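Local coordinates for manganese-containing pseudocatalase (Thermus thermophilus, PDB 2V8T) that catalyses the breakdown of hydrogen peroxide to water and oxygen at a centre of two manganese ions in each subunit, at the interface of chains A and B and the interface of chains A and C. Numbering follows the deposited sequence. Chains: chain A/B/C, Manganese-containing pseudocatalase.

Contact 1: the interface of chains A and B. Residues chain A 21-22, 111; chain B 108-109.
The aliphatic chain of B:Lys108 lies alongside the start of helix 20-26 of chain A, its CD methylene 3.8 Å from CA of A:Ala22. With CG anti to the backbone N (chi1 -163°), the chain reaches over the peptide joining A:Asn21 to A:Ala22, and CG packs near CB of A:Asn21. In the deposited assembly this small patch lies between two copies of a manganese catalase. Alanine suits the spot because its short side chain lets the lysine methylenes come down on the helix backbone, and lysine brings a long greasy stem that can follow that surface.

Further out, A:Asn21 turns its amide towards the 3-10 helix 105-109 of chain B, crossing B:Asp109 at about a right angle. Its ND2 gives an almost straight hydrogen bond (176° at H) to carboxylate oxygen OD1 of B:Asp109, at 2.9 Å. The acceptor lies in the amide plane, and the N-H arrives on the anti side, somewhat out of the carboxylate plane; aspartate supplies a carboxylate acceptor for it. The other end of the same amide is also engaged: OD1 of A:Asn21 accepts from the backbone N of A:Arg111 at 2.9 Å, which should hinder the amide from flipping. Asparagine, donor and acceptor in one flat group, can serve both tasks.

At the rim, water takes over. One molecule sits 2.8 Å from O of A:Asn21 and also contacts the B:Lys108 carbonyl oxygen and guanidinium NH1 of A:Arg111, whose chain bends at chi3 (69°) and passes its CD beside that carbonyl, a reach that the long arginine allows. A second water lies 3.1 Å from ND2 of A:Asn21 and 2.8 Å from the backbone O of B:Asp109.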
# COMPACT_ATOMS: atom_id res chain seq x y z
N ASN A 21 6.93 -3.51 -23.77
CA ASN A 21 7.45 -4.35 -22.71
C ASN A 21 8.89 -3.99 -22.33
O ASN A 21 9.28 -4.14 -21.16
CB ASN A 21 7.31 -5.83 -23.04
CG ASN A 21 5.87 -6.31 -22.97
OD1 ASN A 21 4.97 -5.59 -22.47
ND2 ASN A 21 5.65 -7.55 -23.39
N ALA A 22 9.70 -3.48 -23.28
CA ALA A 22 11.01 -2.94 -22.89
C ALA A 22 10.82 -1.76 -21.92
O ALA A 22 11.52 -1.67 -20.91
CB ALA A 22 11.80 -2.51 -24.09
N ARG A 111 2.43 -5.86 -21.01
CA ARG A 111 2.50 -6.03 -19.55
C ARG A 111 1.90 -4.82 -18.83
O ARG A 111 1.10 -4.99 -17.89
CB ARG A 111 3.93 -6.24 -19.08
CG ARG A 111 4.54 -7.57 -19.53
CD ARG A 111 5.95 -7.74 -18.98
NE ARG A 111 5.95 -7.95 -17.53
CZ ARG A 111 6.31 -7.06 -16.61
NH1 ARG A 111 6.98 -5.97 -16.91
NH2 ARG A 111 6.00 -7.33 -15.34
N LYS B 108 11.48 -10.26 -20.66
CA LYS B 108 10.85 -9.01 -20.99
C LYS B 108 9.33 -9.17 -21.15
O LYS B 108 8.57 -8.20 -20.96
CB LYS B 108 11.47 -8.44 -22.30
CG LYS B 108 11.20 -6.97 -22.53
CD LYS B 108 11.71 -6.52 -23.87
CE LYS B 108 10.87 -6.95 -25.00
NZ LYS B 108 11.25 -6.39 -26.36
N ASP B 109 8.90 -10.34 -21.57
CA ASP B 109 7.51 -10.56 -22.00
C ASP B 109 6.69 -11.41 -21.04
O ASP B 109 5.50 -11.62 -21.29
CB ASP B 109 7.52 -11.19 -23.40
CG ASP B 109 8.11 -10.30 -24.44
OD1 ASP B 109 7.87 -9.09 -24.42
OD2 ASP B 109 8.80 -10.84 -25.35
O HOH W 1 8.84 -6.06 -19.16
O HOH W 2 3.84 -9.93 -22.79

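Contact 2: the interface of chains A and C. Residues chain A 78, 82, 122-123, 272; chain C 45, 48-49, 140.
C:Asn49, at the end of helix 36-49, pushes its amide among three polar side chains of chain A and meets each at a different attitude. Against A:Asn82 it crosses at about a right angle, the amide planes 76° apart, and ND2 of A:Asn82 reaches its OD1 at 2.8 Å, in the carbonyl plane on a lone pair. A:Ser123 offers a second donor to that oxygen: its hydroxyl OG, in the crowded position between backbone N and carbonyl carbon (chi1 77°), also lies in the carbonyl plane, 2.8 Å from OD1. A:Asn122 stacks, its amide turned 19° from that of C:Asn49, a flat group suited to lying over another. Its modelled OD1 stands 3.1 Å from the backbone O of C:Thr140, a clash of two acceptors, and the assignment of OD1 and ND2 is doubtful; exchanged, the nitrogen would probably donate there. The other end, modelled as ND2, shares a water with the backbone O of C:Asn49.

The amide nitrogen ND2 of C:Asn49 gives to the backbone O of A:Ser123 at 3.0 Å, tilted from the amide plane, and to hydroxyl OG1 of C:Thr140 at 2.8 Å. Within chain A, OD1 of A:Asn82 receives the backbone N of A:Ser123 at 2.8 Å, which should help hold both donors in place. An alanine in place of C:Asn49 would probably leave A:Asn82 ND2 and A:Ser123 OG without their shared acceptor and A:Asn122 without its stacking partner.

Beside this network, the small methyl CB of A:Ala78 packs 3.6 Å from the rim atom CD2 of C:Phe48. The site probably helps hold helix 57-85 and the 122-123 loop of one subunit against the end of helix 36-49 of the other, and a two-fold twin repeats this.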
# COMPACT_ATOMS: atom_id res chain seq x y z
N ALA A 78 13.64 8.30 -17.44
CA ALA A 78 12.35 8.65 -17.97
C ALA A 78 12.43 8.86 -19.49
O ALA A 78 11.53 8.46 -20.23
CB ALA A 78 11.79 9.87 -17.27
N ASN A 82 10.30 6.98 -22.28
CA ASN A 82 9.50 7.75 -23.21
C ASN A 82 9.88 7.44 -24.66
O ASN A 82 9.02 7.41 -25.54
CB ASN A 82 9.59 9.23 -22.91
CG ASN A 82 8.88 9.58 -21.62
OD1 ASN A 82 7.96 8.88 -21.21
ND2 ASN A 82 9.31 10.70 -20.99
N ASN A 122 3.54 7.38 -21.80
CA ASN A 122 4.70 8.03 -21.18
C ASN A 122 5.02 7.35 -19.85
O ASN A 122 4.26 6.55 -19.30
CB ASN A 122 4.49 9.54 -21.04
CG ASN A 122 3.27 9.99 -20.29
OD1 ASN A 122 3.09 9.59 -19.04
ND2 ASN A 122 2.41 10.72 -20.86
N SER A 123 6.21 7.73 -19.34
CA SER A 123 6.71 7.18 -18.09
C SER A 123 5.79 7.50 -16.93
O SER A 123 5.06 8.50 -16.91
CB SER A 123 8.11 7.73 -17.79
OG SER A 123 8.12 9.06 -17.30
N PHE A 272 14.62 14.71 -24.97
CA PHE A 272 13.80 13.91 -25.86
C PHE A 272 12.38 14.44 -25.90
O PHE A 272 11.82 14.77 -24.86
CB PHE A 272 13.80 12.45 -25.37
CG PHE A 272 12.89 11.57 -26.20
CD1 PHE A 272 13.22 11.25 -27.49
CD2 PHE A 272 11.70 11.11 -25.67
CE1 PHE A 272 12.33 10.50 -28.27
CE2 PHE A 272 10.85 10.36 -26.45
CZ PHE A 272 11.16 10.07 -27.74
N TYR C 45 7.71 14.99 -13.59
CA TYR C 45 7.38 13.98 -14.57
C TYR C 45 6.64 14.57 -15.76
O TYR C 45 6.90 14.16 -16.90
CB TYR C 45 6.62 12.80 -13.93
CG TYR C 45 7.58 11.83 -13.25
CD1 TYR C 45 8.05 10.74 -13.93
CD2 TYR C 45 8.10 12.10 -11.99
CE1 TYR C 45 8.96 9.90 -13.34
CE2 TYR C 45 9.04 11.28 -11.40
CZ TYR C 45 9.45 10.17 -12.10
OH TYR C 45 10.36 9.30 -11.53
N PHE C 48 9.34 15.84 -17.97
CA PHE C 48 10.03 14.78 -18.70
C PHE C 48 9.18 14.33 -19.88
O PHE C 48 9.66 14.11 -21.01
CB PHE C 48 10.32 13.59 -17.79
CG PHE C 48 11.21 13.87 -16.61
CD1 PHE C 48 12.07 14.97 -16.51
CD2 PHE C 48 11.19 12.96 -15.52
CE1 PHE C 48 12.89 15.16 -15.42
CE2 PHE C 48 12.05 13.14 -14.45
CZ PHE C 48 12.89 14.24 -14.40
N ASN C 49 7.89 14.13 -19.59
CA ASN C 49 6.94 13.48 -20.49
C ASN C 49 6.35 14.44 -21.52
O ASN C 49 5.54 14.04 -22.36
CB ASN C 49 5.82 12.86 -19.67
CG ASN C 49 6.31 11.72 -18.77
OD1 ASN C 49 7.40 11.17 -18.98
ND2 ASN C 49 5.48 11.34 -17.81
N THR C 140 0.26 12.44 -14.80
CA THR C 140 1.04 12.81 -15.98
C THR C 140 0.38 12.13 -17.19
O THR C 140 0.70 11.02 -17.58
CB THR C 140 2.53 12.54 -15.80
OG1 THR C 140 3.26 12.91 -16.97
CG2 THR C 140 2.89 11.11 -15.41
O HOH W 3 11.83 12.49 -21.61
O HOH W 4 3.42 12.22 -22.97

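The C-alpha centres of contacts 1 and 2 lie about 18 Å apart, and both draw on chain A without sharing a residue. Contact 1 uses helix 20-26 and a loop residue before helix 114-117; contact 2 uses helix 57-85 and the loop after helix 114-117. Contact 2 belongs to a two-fold interface, whereas that of contact 1 is not an exact two-fold, so they could link subunits in different directions, consistent with the six copies of the deposited assembly. C:Glu36 on the chain C helix and A:Glu70 and A:His73 on helix 57-85 bind manganese in their own subunits, so contact 2 may steady both scaffolds.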